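Local coordinates for protein uncharacterized aldehyde dehydrogenase AldY (Bacillus subtilis, PDB 4DNG) that probably oxidises aldehydes to carboxylates with NAD(+) as the hydride acceptor, and may help protect the cell against stress from ethanol and related compounds, at residues 116-121 and 167-172; 140-145 and 470-475; 292-297 and 400-405; 366-371 and 384-389. All coordinates share one frame; numbering follows the deposited sequence.

Interaction 1: 116-121 and 167-172; sequences MTYTGE and AIALGN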
loop_
_atom_site.group_PDB
_atom_site.type_symbol
_atom_site.label_atom_id
_atom_site.label_comp_id
_atom_site.label_asym_id
_atom_site.label_seq_id
_atom_site.Cartn_x
_atom_site.Cartn_y
_atom_site.Cartn_z
ATOM N N MET A 116 3.461 22.139 -8.353
ATOM C CA MET A 116 3.767 23.397 -7.699
ATOM C C MET A 116 2.803 23.762 -6.564
ATOM O O MET A 116 3.190 24.446 -5.619
ATOM C CB MET A 116 3.792 24.518 -8.729
ATOM C CG MET A 116 4.945 24.428 -9.706
ATOM S SD MET A 116 4.842 25.755 -10.909
ATOM C CE MET A 116 5.284 24.908 -12.423
ATOM N N THR A 117 1.556 23.311 -6.660
ATOM C CA THR A 117 0.540 23.633 -5.660
ATOM C C THR A 117 0.756 22.877 -4.349
ATOM O O THR A 117 0.241 23.278 -3.301
ATOM C CB THR A 117 -0.889 23.350 -6.164
ATOM O OG1 THR A 117 -1.088 21.937 -6.302
ATOM C CG2 THR A 117 -1.141 24.041 -7.498
ATOM N N TYR A 118 1.516 21.793 -4.395
ATOM C CA TYR A 118 1.748 21.037 -3.169
ATOM C C TYR A 118 3.210 20.822 -2.762
ATOM O O TYR A 118 3.485 20.155 -1.760
ATOM C CB TYR A 118 0.955 19.728 -3.166
ATOM C CG TYR A 118 1.158 18.854 -4.368
ATOM C CD1 TYR A 118 2.408 18.320 -4.655
ATOM C CD2 TYR A 118 0.093 18.531 -5.200
ATOM C CE1 TYR A 118 2.598 17.492 -5.745
ATOM C CE2 TYR A 118 0.273 17.714 -6.304
ATOM C CZ TYR A 118 1.530 17.194 -6.565
ATOM O OH TYR A 118 1.742 16.380 -7.647
ATOM N N THR A 119 4.132 21.412 -3.517
ATOM C CA THR A 119 5.530 21.460 -3.116
ATOM C C THR A 119 5.636 22.020 -1.694
ATOM O O THR A 119 6.556 21.687 -0.948
ATOM C CB THR A 119 6.355 22.369 -4.039
ATOM O OG1 THR A 119 5.661 22.570 -5.274
ATOM C CG2 THR A 119 7.702 21.755 -4.313
ATOM N N GLY A 120 4.635 22.782 -1.315
ATOM C CA GLY A 120 4.574 23.395 -0.016
ATOM C C GLY A 120 4.269 22.452 1.108
ATOM O O GLY A 120 4.366 22.816 2.254
ATOM N N GLU A 121 3.878 21.239 0.784
ATOM C CA GLU A 121 3.328 20.331 1.769
ATOM C C GLU A 121 4.255 19.759 2.831
ATOM O O GLU A 121 3.780 19.138 3.754
ATOM C CB GLU A 121 2.584 19.211 1.085
ATOM C CG GLU A 121 1.308 19.662 0.422
ATOM C CD GLU A 121 0.302 20.156 1.418
ATOM O OE1 GLU A 121 0.719 20.764 2.404
ATOM O OE2 GLU A 121 -0.900 19.937 1.218
ATOM N N ALA A 167 7.306 13.201 -7.124
ATOM C CA ALA A 167 8.499 12.719 -6.445
ATOM C C ALA A 167 9.452 13.866 -6.123
ATOM O O ALA A 167 9.816 14.092 -4.964
ATOM C CB ALA A 167 9.207 11.689 -7.299
ATOM N N ILE A 168 9.854 14.580 -7.168
ATOM C CA ILE A 168 10.778 15.687 -7.012
ATOM C C ILE A 168 10.175 16.846 -6.189
ATOM O O ILE A 168 10.861 17.447 -5.367
ATOM C CB ILE A 168 11.304 16.151 -8.385
ATOM C CG1 ILE A 168 12.288 15.102 -8.916
ATOM C CG2 ILE A 168 11.923 17.546 -8.291
ATOM C CD1 ILE A 168 12.515 15.177 -10.410
ATOM N N ALA A 169 8.892 17.126 -6.389
ATOM C CA ALA A 169 8.204 18.165 -5.631
ATOM C C ALA A 169 8.300 17.943 -4.132
ATOM O O ALA A 169 8.397 18.899 -3.359
ATOM C CB ALA A 169 6.746 18.223 -6.040
ATOM N N LEU A 170 8.276 16.677 -3.723
ATOM C CA LEU A 170 8.161 16.338 -2.312
ATOM C C LEU A 170 9.474 15.820 -1.739
ATOM O O LEU A 170 9.504 15.041 -0.773
ATOM C CB LEU A 170 6.993 15.361 -2.110
ATOM C CG LEU A 170 5.636 15.974 -2.504
ATOM C CD1 LEU A 170 4.590 14.915 -2.790
ATOM C CD2 LEU A 170 5.149 16.936 -1.424
ATOM N N GLY A 171 10.566 16.257 -2.356
ATOM C CA GLY A 171 11.901 16.050 -1.812
ATOM C C GLY A 171 12.473 14.672 -2.015
ATOM O O GLY A 171 13.436 14.293 -1.348
ATOM N N ASN A 172 11.887 13.908 -2.923
ATOM C CA ASN A 172 12.435 12.594 -3.243
ATOM C C ASN A 172 13.436 12.683 -4.386
ATOM O O ASN A 172 13.561 13.719 -5.035
ATOM C CB ASN A 172 11.315 11.620 -3.607
ATOM C CG ASN A 172 10.243 11.555 -2.551
ATOM O OD1 ASN A 172 10.476 11.026 -1.455
ATOM N ND2 ASN A 172 9.053 12.097 -2.870
#
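Ala-169 and Leu-170, at the end of one helix, meet Tyr-118 and Thr-119 of the segment 116-121 in a small buried patch held by van der Waals contact. The CA atoms of Thr-119 and Ala-169 come within 4.9 Å of each other, a closeness that the short side chains of threonine and alanine allow. The CB of Ala-169 points toward the other segment and lies 4.0 Å from CG2 of Thr-119, while Tyr-118 brings the CE1 corner of its ring to 4.2 Å from the same CB. With CG anti to the carbonyl carbon (chi1 -63°), the branch of Leu-170 leaves beside the backbone N and divides its two methyls: CD2 rests 3.6 Å from the carbonyl O of Tyr-118 and also meets CB of Glu-121, whereas CD1 approaches the tyrosine ring obliquely. Thr-119 is amphipathic and uses both branches, the methyl for this contact and OG1 for a hydrogen bond to the O of Ala-115, four residues earlier. Beyond Leu-170 a Schellman motif closes the helix, with Gly-171 taking the positive phi and Asn-172 N bonding back to Ala-167 O at 2.9 Å. ND2 of Asn-172 joins the same oxygen. The contact thus packs segment 116-121, on helix 98-118, against the C-terminal end of helix 156-169, with helix 65-81 beside Met-116 and Thr-119, and helix 462-468 against Tyr-118 and Leu-170.

Interaction 2: 140-145 and 470-475; sequences YRLPLG and VTKWIS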
loop_
_atom_site.group_PDB
_atom_site.type_symbol
_atom_site.label_atom_id
_atom_site.label_comp_id
_atom_site.label_asym_id
_atom_site.label_seq_id
_atom_site.Cartn_x
_atom_site.Cartn_y
_atom_site.Cartn_z
ATOM N N TYR A 140 4.758 15.220 11.223
ATOM C CA TYR A 140 5.504 15.896 10.186
ATOM C C TYR A 140 5.350 15.169 8.876
ATOM O O TYR A 140 5.173 13.943 8.836
ATOM C CB TYR A 140 6.977 15.945 10.535
ATOM C CG TYR A 140 7.284 16.683 11.796
ATOM C CD1 TYR A 140 7.030 16.107 13.034
ATOM C CD2 TYR A 140 7.856 17.954 11.758
ATOM C CE1 TYR A 140 7.318 16.780 14.204
ATOM C CE2 TYR A 140 8.153 18.635 12.928
ATOM C CZ TYR A 140 7.880 18.036 14.146
ATOM O OH TYR A 140 8.157 18.691 15.323
ATOM N N ARG A 141 5.429 15.951 7.810
ATOM C CA ARG A 141 5.309 15.484 6.451
ATOM C C ARG A 141 6.706 15.549 5.882
ATOM O O ARG A 141 7.247 16.635 5.647
ATOM C CB ARG A 141 4.386 16.409 5.665
ATOM C CG ARG A 141 4.430 16.200 4.155
ATOM C CD ARG A 141 3.430 15.158 3.710
ATOM N NE ARG A 141 2.056 15.614 3.852
ATOM C CZ ARG A 141 1.067 14.835 4.272
ATOM N NH1 ARG A 141 1.304 13.574 4.599
ATOM N NH2 ARG A 141 -0.156 15.317 4.374
ATOM N N LEU A 142 7.283 14.377 5.664
ATOM C CA LEU A 142 8.654 14.258 5.206
ATOM C C LEU A 142 8.685 13.528 3.865
ATOM O O LEU A 142 7.728 12.845 3.513
ATOM C CB LEU A 142 9.475 13.489 6.265
ATOM C CG LEU A 142 10.376 14.200 7.294
ATOM C CD1 LEU A 142 9.717 15.375 8.007
ATOM C CD2 LEU A 142 10.874 13.193 8.322
ATOM N N PRO A 143 9.792 13.651 3.113
ATOM C CA PRO A 143 9.962 12.858 1.867
ATOM C C PRO A 143 9.960 11.323 2.095
ATOM O O PRO A 143 10.207 10.854 3.207
ATOM C CB PRO A 143 11.318 13.323 1.327
ATOM C CG PRO A 143 12.003 14.027 2.462
ATOM C CD PRO A 143 10.933 14.551 3.377
ATOM N N LEU A 144 9.663 10.543 1.060
ATOM C CA LEU A 144 9.690 9.078 1.198
ATOM C C LEU A 144 11.108 8.562 1.092
ATOM O O LEU A 144 11.528 7.706 1.879
ATOM C CB LEU A 144 8.833 8.430 0.125
ATOM C CG LEU A 144 8.624 6.927 0.126
ATOM C CD1 LEU A 144 8.222 6.359 1.486
ATOM C CD2 LEU A 144 7.548 6.661 -0.911
ATOM N N GLY A 145 11.836 9.104 0.117
ATOM C CA GLY A 145 13.216 8.715 -0.163
ATOM C C GLY A 145 13.448 8.570 -1.661
ATOM O O GLY A 145 13.277 9.532 -2.430
ATOM N N VAL A 470 6.170 10.460 3.589
ATOM C CA VAL A 470 5.897 9.694 4.796
ATOM C C VAL A 470 5.359 10.566 5.947
ATOM O O VAL A 470 5.651 11.766 6.075
ATOM C CB VAL A 470 7.108 8.851 5.206
ATOM C CG1 VAL A 470 8.157 9.702 5.908
ATOM C CG2 VAL A 470 6.666 7.678 6.074
ATOM N N THR A 471 4.529 9.958 6.772
ATOM C CA THR A 471 3.998 10.633 7.943
ATOM C C THR A 471 4.898 10.282 9.117
ATOM O O THR A 471 5.044 9.106 9.463
ATOM C CB THR A 471 2.535 10.214 8.179
ATOM O OG1 THR A 471 1.683 11.075 7.418
ATOM C CG2 THR A 471 2.142 10.300 9.652
ATOM N N LYS A 472 5.543 11.293 9.691
ATOM C CA LYS A 472 6.385 11.061 10.857
ATOM C C LYS A 472 5.743 11.613 12.133
ATOM O O LYS A 472 5.345 12.782 12.192
ATOM C CB LYS A 472 7.809 11.618 10.645
ATOM C CG LYS A 472 8.725 11.571 11.876
ATOM C CD LYS A 472 9.255 10.185 12.191
ATOM C CE LYS A 472 9.875 10.102 13.582
ATOM N NZ LYS A 472 10.970 9.090 13.697
ATOM N N TRP A 473 5.667 10.759 13.154
ATOM C CA TRP A 473 5.027 11.102 14.407
ATOM C C TRP A 473 6.032 11.155 15.530
ATOM O O TRP A 473 6.839 10.247 15.705
ATOM C CB TRP A 473 3.872 10.132 14.681
ATOM C CG TRP A 473 3.240 10.251 16.049
ATOM C CD1 TRP A 473 2.502 11.323 16.561
ATOM C CD2 TRP A 473 3.259 9.251 17.131
ATOM N NE1 TRP A 473 2.091 11.066 17.850
ATOM C CE2 TRP A 473 2.509 9.844 18.252
ATOM C CE3 TRP A 473 3.804 7.978 17.282
ATOM C CZ2 TRP A 473 2.322 9.166 19.450
ATOM C CZ3 TRP A 473 3.615 7.308 18.495
ATOM C CH2 TRP A 473 2.892 7.891 19.554
ATOM N N ILE A 474 6.007 12.245 16.291
ATOM C CA ILE A 474 6.915 12.419 17.415
ATOM C C ILE A 474 6.139 12.832 18.662
ATOM O O ILE A 474 5.369 13.791 18.614
ATOM C CB ILE A 474 8.014 13.454 17.090
ATOM C CG1 ILE A 474 8.759 13.045 15.801
ATOM C CG2 ILE A 474 8.960 13.636 18.280
ATOM C CD1 ILE A 474 9.609 14.133 15.202
ATOM N N SER A 475 6.317 12.089 19.758
ATOM C CA SER A 475 5.791 12.484 21.075
ATOM C C SER A 475 6.896 13.059 21.935
ATOM O O SER A 475 7.931 12.411 22.109
ATOM C CB SER A 475 5.168 11.293 21.814
ATOM O OG SER A 475 4.214 10.648 21.000
#
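Tyr-140 and Lys-472 form an antiparallel hydrogen-bonded pair: Tyr-140 N reaches Lys-472 O at 2.7 Å, and Lys-472 N returns to Tyr-140 O at 2.8 Å. Leu-142 and Val-470 make a second such pair, in which the bond from Val-470 N to Leu-142 O is the more bent (149° at the hydrogen). Arg-141 faces Thr-471 as a non-hydrogen-bonded pair. The side chains of the two hydrogen-bonded pairs share one face of the sheet; those of Arg-141 and Thr-471 lie on the other. On the first, CB of Leu-142 lies 4.0 Å from CG1 of Val-470, and its CD2 meets CB of the lysine. Farther along, CE1 of Tyr-140 touches CD1 of Ile-474 at 3.6 Å, the two side chains crossing at about a right angle. Beta-branched Val-470, Thr-471 and Ile-474 suit an extended backbone. Residues 473-475 also pair in parallel with a strand of the second subunit. The chemistry implies an interface sheet: backbone bonds hold strand 469-477 to its neighbour and carbon atoms pack here, while Tyr-140 OH bonds Glu-422 of the second subunit, and Lys-472 NZ bonds Thr-433 and several carbonyl oxygens there.

Interaction 3: 292-297 and 400-405; sequences RIIVHQ and DMANDT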
loop_
_atom_site.group_PDB
_atom_site.type_symbol
_atom_site.label_atom_id
_atom_site.label_comp_id
_atom_site.label_asym_id
_atom_site.label_seq_id
_atom_site.Cartn_x
_atom_site.Cartn_y
_atom_site.Cartn_z
ATOM N N ARG A 292 -14.341 -2.156 -24.411
ATOM C CA ARG A 292 -15.647 -2.587 -24.818
ATOM C C ARG A 292 -16.688 -1.513 -24.490
ATOM O O ARG A 292 -16.570 -0.768 -23.501
ATOM C CB ARG A 292 -15.986 -3.935 -24.172
ATOM C CG ARG A 292 -16.280 -3.873 -22.691
ATOM C CD ARG A 292 -16.004 -5.200 -21.987
ATOM N NE ARG A 292 -15.546 -4.945 -20.619
ATOM C CZ ARG A 292 -16.343 -4.767 -19.570
ATOM N NH1 ARG A 292 -15.815 -4.508 -18.386
ATOM N NH2 ARG A 292 -17.659 -4.853 -19.691
ATOM N N ILE A 293 -17.699 -1.447 -25.352
ATOM C CA ILE A 293 -18.701 -0.411 -25.314
ATOM C C ILE A 293 -20.024 -1.131 -25.125
ATOM O O ILE A 293 -20.391 -2.013 -25.905
ATOM C CB ILE A 293 -18.701 0.436 -26.610
ATOM C CG1 ILE A 293 -17.373 1.187 -26.764
ATOM C CG2 ILE A 293 -19.857 1.426 -26.611
ATOM C CD1 ILE A 293 -17.081 1.669 -28.175
ATOM N N ILE A 294 -20.712 -0.760 -24.052
ATOM C CA ILE A 294 -21.934 -1.413 -23.651
ATOM C C ILE A 294 -23.064 -0.427 -23.895
ATOM O O ILE A 294 -23.028 0.704 -23.406
ATOM C CB ILE A 294 -21.867 -1.816 -22.167
ATOM C CG1 ILE A 294 -20.573 -2.602 -21.898
ATOM C CG2 ILE A 294 -23.106 -2.603 -21.772
ATOM C CD1 ILE A 294 -20.056 -2.498 -20.481
ATOM N N VAL A 295 -24.047 -0.853 -24.678
ATOM C CA VAL A 295 -25.111 0.023 -25.105
ATOM C C VAL A 295 -26.470 -0.648 -24.907
ATOM O O VAL A 295 -26.709 -1.748 -25.431
ATOM C CB VAL A 295 -24.936 0.441 -26.576
ATOM C CG1 VAL A 295 -26.034 1.407 -26.989
ATOM C CG2 VAL A 295 -23.574 1.084 -26.788
ATOM N N HIS A 296 -27.336 0.029 -24.146
ATOM C CA HIS A 296 -28.739 -0.373 -23.922
ATOM C C HIS A 296 -29.455 -0.671 -25.207
ATOM O O HIS A 296 -29.146 -0.067 -26.246
ATOM C CB HIS A 296 -29.493 0.725 -23.165
ATOM C CG HIS A 296 -30.861 0.306 -22.681
ATOM N ND1 HIS A 296 -31.976 0.448 -23.432
ATOM C CD2 HIS A 296 -31.271 -0.264 -21.474
ATOM C CE1 HIS A 296 -33.040 -0.008 -22.744
ATOM N NE2 HIS A 296 -32.606 -0.442 -21.548
ATOM N N GLN A 297 -30.433 -1.579 -25.132
ATOM C CA GLN A 297 -31.150 -2.095 -26.313
ATOM C C GLN A 297 -31.898 -1.076 -27.198
ATOM O O GLN A 297 -31.744 -1.107 -28.418
ATOM C CB GLN A 297 -32.070 -3.273 -25.935
ATOM C CG GLN A 297 -33.180 -2.953 -24.933
ATOM C CD GLN A 297 -34.165 -4.099 -24.741
ATOM O OE1 GLN A 297 -33.780 -5.247 -24.502
ATOM N NE2 GLN A 297 -35.450 -3.784 -24.829
ATOM N N ASP A 400 -24.042 -3.901 -14.501
ATOM C CA ASP A 400 -23.530 -5.239 -14.147
ATOM C C ASP A 400 -22.414 -5.700 -15.108
ATOM O O ASP A 400 -21.323 -6.080 -14.660
ATOM C CB ASP A 400 -24.648 -6.283 -14.076
ATOM C CG ASP A 400 -25.586 -6.059 -12.898
ATOM O OD1 ASP A 400 -25.232 -5.269 -11.991
ATOM O OD2 ASP A 400 -26.686 -6.665 -12.883
ATOM N N MET A 401 -22.683 -5.637 -16.415
ATOM C CA MET A 401 -21.700 -5.999 -17.449
ATOM C C MET A 401 -20.395 -5.209 -17.359
ATOM O O MET A 401 -19.318 -5.742 -17.668
ATOM C CB MET A 401 -22.304 -5.845 -18.850
ATOM C CG MET A 401 -23.332 -6.903 -19.210
ATOM S SD MET A 401 -24.057 -6.597 -20.831
ATOM C CE MET A 401 -24.479 -8.270 -21.354
ATOM N N ALA A 402 -20.497 -3.946 -16.934
ATOM C CA ALA A 402 -19.329 -3.064 -16.749
ATOM C C ALA A 402 -18.470 -3.506 -15.570
ATOM O O ALA A 402 -17.248 -3.403 -15.622
ATOM C CB ALA A 402 -19.768 -1.619 -16.567
ATOM N N ASN A 403 -19.133 -3.951 -14.522
ATOM C CA ASN A 403 -18.497 -4.487 -13.345
ATOM C C ASN A 403 -17.741 -5.771 -13.597
ATOM O O ASN A 403 -16.679 -5.980 -13.057
ATOM C CB ASN A 403 -19.527 -4.689 -12.245
ATOM C CG ASN A 403 -19.609 -3.514 -11.310
ATOM O OD1 ASN A 403 -18.625 -2.847 -11.056
ATOM N ND2 ASN A 403 -20.789 -3.265 -10.785
ATOM N N ASP A 404 -18.280 -6.629 -14.438
ATOM C CA ASP A 404 -17.770 -7.979 -14.551
ATOM C C ASP A 404 -16.530 -7.991 -15.415
ATOM O O ASP A 404 -16.573 -8.330 -16.584
ATOM C CB ASP A 404 -18.845 -8.870 -15.176
ATOM C CG ASP A 404 -18.285 -10.125 -15.796
ATOM O OD1 ASP A 404 -17.080 -10.369 -15.651
ATOM O OD2 ASP A 404 -19.059 -10.872 -16.423
ATOM N N THR A 405 -15.422 -7.599 -14.800
ATOM C CA THR A 405 -14.124 -7.532 -15.440
ATOM C C THR A 405 -13.072 -8.005 -14.470
ATOM O O THR A 405 -13.292 -7.970 -13.268
ATOM C CB THR A 405 -13.754 -6.092 -15.719
ATOM O OG1 THR A 405 -13.574 -5.432 -14.465
ATOM C CG2 THR A 405 -14.855 -5.426 -16.475
#
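The carbonyl O of Met-401 is gripped by two donors: NH2 of Arg-292, at 2.8 Å, and the side-chain amide of Asn-373. The arginine bond is bent, 139° at the hydrogen, and its donor stands above the carbonyl plane rather than in it. NH1 of the same guanidinium makes a weak bond to Ala-402 O at 3.3 Å, and its position is less certain than that of NH2. The two carbonyls are consecutive and belong to the last turn of a helix, where backbone oxygens lack the partners of the helix interior and the partial negative charge gathers. A positively charged arginine is therefore well placed here, and the helix end would be expected to favour its charge. Arg-292 reaches it from strand 290-296, its chain bent at chi3 (147°), which places NE; that atom bonds OD1 of Asn-257 and so helps fix the turn of the guanidinium. Beside this polar part, Ile-294, two residues on and pointing the same way, supplies the apolar one. Its CD1 lies 3.8 Å from CA and 4.0 Å from CB of Ala-402, the small alanine letting the helix backbone approach, and its CG2 meets SD of Met-401 at 4.2 Å. Strand 290-296, flanked in its sheet by strands 258-262 and 386-392, so receives the end of helix 395-403; Pro-259 of the first neighbour touches Ile-294 and Ala-402, and Ile-390 of the second touches Arg-292 and Met-401.

Interaction 4: 366-371 and 384-389; sequences YVFVGA and APIATI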
loop_
_atom_site.group_PDB
_atom_site.type_symbol
_atom_site.label_atom_id
_atom_site.label_comp_id
_atom_site.label_asym_id
_atom_site.label_seq_id
_atom_site.Cartn_x
_atom_site.Cartn_y
_atom_site.Cartn_z
ATOM N N TYR A 366 -11.176 -1.690 -36.555
ATOM C CA TYR A 366 -12.138 -2.796 -36.644
ATOM C C TYR A 366 -13.225 -2.591 -35.606
ATOM O O TYR A 366 -12.933 -2.259 -34.455
ATOM C CB TYR A 366 -11.480 -4.154 -36.377
ATOM C CG TYR A 366 -10.504 -4.642 -37.433
ATOM C CD1 TYR A 366 -9.255 -4.023 -37.610
ATOM C CD2 TYR A 366 -10.807 -5.754 -38.226
ATOM C CE1 TYR A 366 -8.353 -4.483 -38.564
ATOM C CE2 TYR A 366 -9.916 -6.221 -39.179
ATOM C CZ TYR A 366 -8.690 -5.587 -39.344
ATOM O OH TYR A 366 -7.811 -6.051 -40.299
ATOM N N VAL A 367 -14.476 -2.799 -36.001
ATOM C CA VAL A 367 -15.573 -2.738 -35.047
ATOM C C VAL A 367 -16.351 -4.050 -35.072
ATOM O O VAL A 367 -16.951 -4.421 -36.091
ATOM C CB VAL A 367 -16.503 -1.510 -35.262
ATOM C CG1 VAL A 367 -17.620 -1.500 -34.215
ATOM C CG2 VAL A 367 -15.712 -0.192 -35.205
ATOM N N PHE A 368 -16.298 -4.756 -33.946
ATOM C CA PHE A 368 -17.106 -5.945 -33.714
ATOM C C PHE A 368 -18.389 -5.543 -32.986
ATOM O O PHE A 368 -18.367 -4.690 -32.093
ATOM C CB PHE A 368 -16.325 -6.962 -32.884
ATOM C CG PHE A 368 -15.211 -7.626 -33.635
ATOM C CD1 PHE A 368 -15.472 -8.690 -34.492
ATOM C CD2 PHE A 368 -13.889 -7.195 -33.481
ATOM C CE1 PHE A 368 -14.439 -9.313 -35.188
ATOM C CE2 PHE A 368 -12.859 -7.809 -34.174
ATOM C CZ PHE A 368 -13.136 -8.870 -35.030
ATOM N N VAL A 369 -19.509 -6.138 -33.381
ATOM C CA VAL A 369 -20.794 -5.780 -32.791
ATOM C C VAL A 369 -21.518 -7.009 -32.278
ATOM O O VAL A 369 -21.239 -8.130 -32.715
ATOM C CB VAL A 369 -21.705 -5.002 -33.776
ATOM C CG1 VAL A 369 -21.140 -3.617 -34.051
ATOM C CG2 VAL A 369 -21.912 -5.774 -35.075
ATOM N N GLY A 370 -22.440 -6.777 -31.346
ATOM C CA GLY A 370 -23.293 -7.816 -30.786
ATOM C C GLY A 370 -22.516 -8.892 -30.064
ATOM O O GLY A 370 -22.912 -10.059 -30.078
ATOM N N ALA A 371 -21.401 -8.495 -29.448
ATOM C CA ALA A 371 -20.551 -9.415 -28.707
ATOM C C ALA A 371 -21.070 -9.725 -27.304
ATOM O O ALA A 371 -21.686 -8.879 -26.658
ATOM C CB ALA A 371 -19.147 -8.847 -28.614
ATOM N N ALA A 384 -5.218 -1.596 -29.492
ATOM C CA ALA A 384 -5.248 -1.581 -30.939
ATOM C C ALA A 384 -6.529 -0.884 -31.320
ATOM O O ALA A 384 -7.421 -0.811 -30.506
ATOM C CB ALA A 384 -5.255 -2.992 -31.460
ATOM N N PRO A 385 -6.644 -0.349 -32.528
ATOM C CA PRO A 385 -7.923 0.280 -32.884
ATOM C C PRO A 385 -9.023 -0.749 -33.158
ATOM O O PRO A 385 -9.530 -0.857 -34.273
ATOM C CB PRO A 385 -7.582 1.135 -34.112
ATOM C CG PRO A 385 -6.293 0.591 -34.649
ATOM C CD PRO A 385 -5.658 -0.312 -33.628
ATOM N N ILE A 386 -9.375 -1.497 -32.118
ATOM C CA ILE A 386 -10.452 -2.470 -32.166
ATOM C C ILE A 386 -11.493 -2.091 -31.126
ATOM O O ILE A 386 -11.177 -1.894 -29.952
ATOM C CB ILE A 386 -9.940 -3.913 -31.927
ATOM C CG1 ILE A 386 -9.016 -4.343 -33.070
ATOM C CG2 ILE A 386 -11.097 -4.911 -31.847
ATOM C CD1 ILE A 386 -7.962 -5.345 -32.630
ATOM N N ALA A 387 -12.733 -1.962 -31.580
ATOM C CA ALA A 387 -13.861 -1.658 -30.702
ATOM C C ALA A 387 -14.798 -2.855 -30.654
ATOM O O ALA A 387 -14.919 -3.593 -31.633
ATOM C CB ALA A 387 -14.610 -0.414 -31.174
ATOM N N THR A 388 -15.436 -3.043 -29.502
ATOM C CA THR A 388 -16.379 -4.134 -29.295
ATOM C C THR A 388 -17.663 -3.577 -28.651
ATOM O O THR A 388 -17.624 -2.944 -27.589
ATOM C CB THR A 388 -15.761 -5.263 -28.435
ATOM O OG1 THR A 388 -14.500 -5.664 -28.987
ATOM C CG2 THR A 388 -16.679 -6.468 -28.374
ATOM N N ILE A 389 -18.792 -3.802 -29.314
ATOM C CA ILE A 389 -20.062 -3.264 -28.852
ATOM C C ILE A 389 -20.900 -4.408 -28.321
ATOM O O ILE A 389 -21.063 -5.444 -28.985
ATOM C CB ILE A 389 -20.847 -2.544 -29.966
ATOM C CG1 ILE A 389 -19.904 -1.794 -30.944
ATOM C CG2 ILE A 389 -21.943 -1.671 -29.364
ATOM C CD1 ILE A 389 -19.553 -0.359 -30.593
#
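Phe-368 and Ile-386 lie side by side and point the same way, the isoleucine's CG2 meeting the phenylalanine ring at its edge, 4.0 Å from CD2. CG1 of the same isoleucine, anti to the carbonyl carbon (chi1 -65°), is touched by CB of Tyr-366, so Ile-386 bridges two aromatic residues of the partner strand with its two branches. The other face is aliphatic. CG2 of Val-367 lies 4.2 Å from CB of Ala-387. The side chains of Val-367 and Ile-389 cross obliquely, CG1 to CG1, and CG1 of Ile-389 also lies 3.8 Å from CG1 of Val-369, those two side chains being side by side. Beta-branched valine and isoleucine favour the extended backbone, while the small Ala-387 on this face lies against Phe-307 of helix 297-313. The strands that carry these side chains run parallel, their axes 15° apart. Bonds alternate in direction: Tyr-366 N to Pro-385 O, Ala-387 N to Tyr-366 O, Phe-368 N to Ala-387 O and Ile-389 N to Phe-368 O, all at 2.9 Å. Gly-370 adopts the positive phi that glycine takes readily, and Ala-371 N bonds Ile-389 O at 3.1 Å. The pair forms the strands of a beta-alpha-beta unit with short helix 376-379 between them. Helix 332-347 packs on Tyr-366, Phe-368 and Ile-386, helix 297-313 on Val-367, Ala-387 and Ile-389, and strands 351-354 and 290-296 flank the pair in the sheet.

Overall arrangement
From the N terminus, interaction 1 opens at 116-121 and, before it closes at 167-172, the chain passes through 140-145, where interaction 2 opens; the two therefore cross. They also touch, OD1 of Asn-172 probably bonding Gly-145 N, and together join helices 98-118 and 156-169 to the sheet of strands 135-150 and 469-477. Interaction 2 closes only at 470-475, near the C terminus, and its long loop encloses both remaining contacts. Within it interaction 3 runs from 292-297 to 400-405, and interaction 4, 366-371 with 384-389, nests inside that. These two belong to the other sheet, through its adjacent strands 290-296 and 386-392, Ile-293 N probably bonding Thr-388 O.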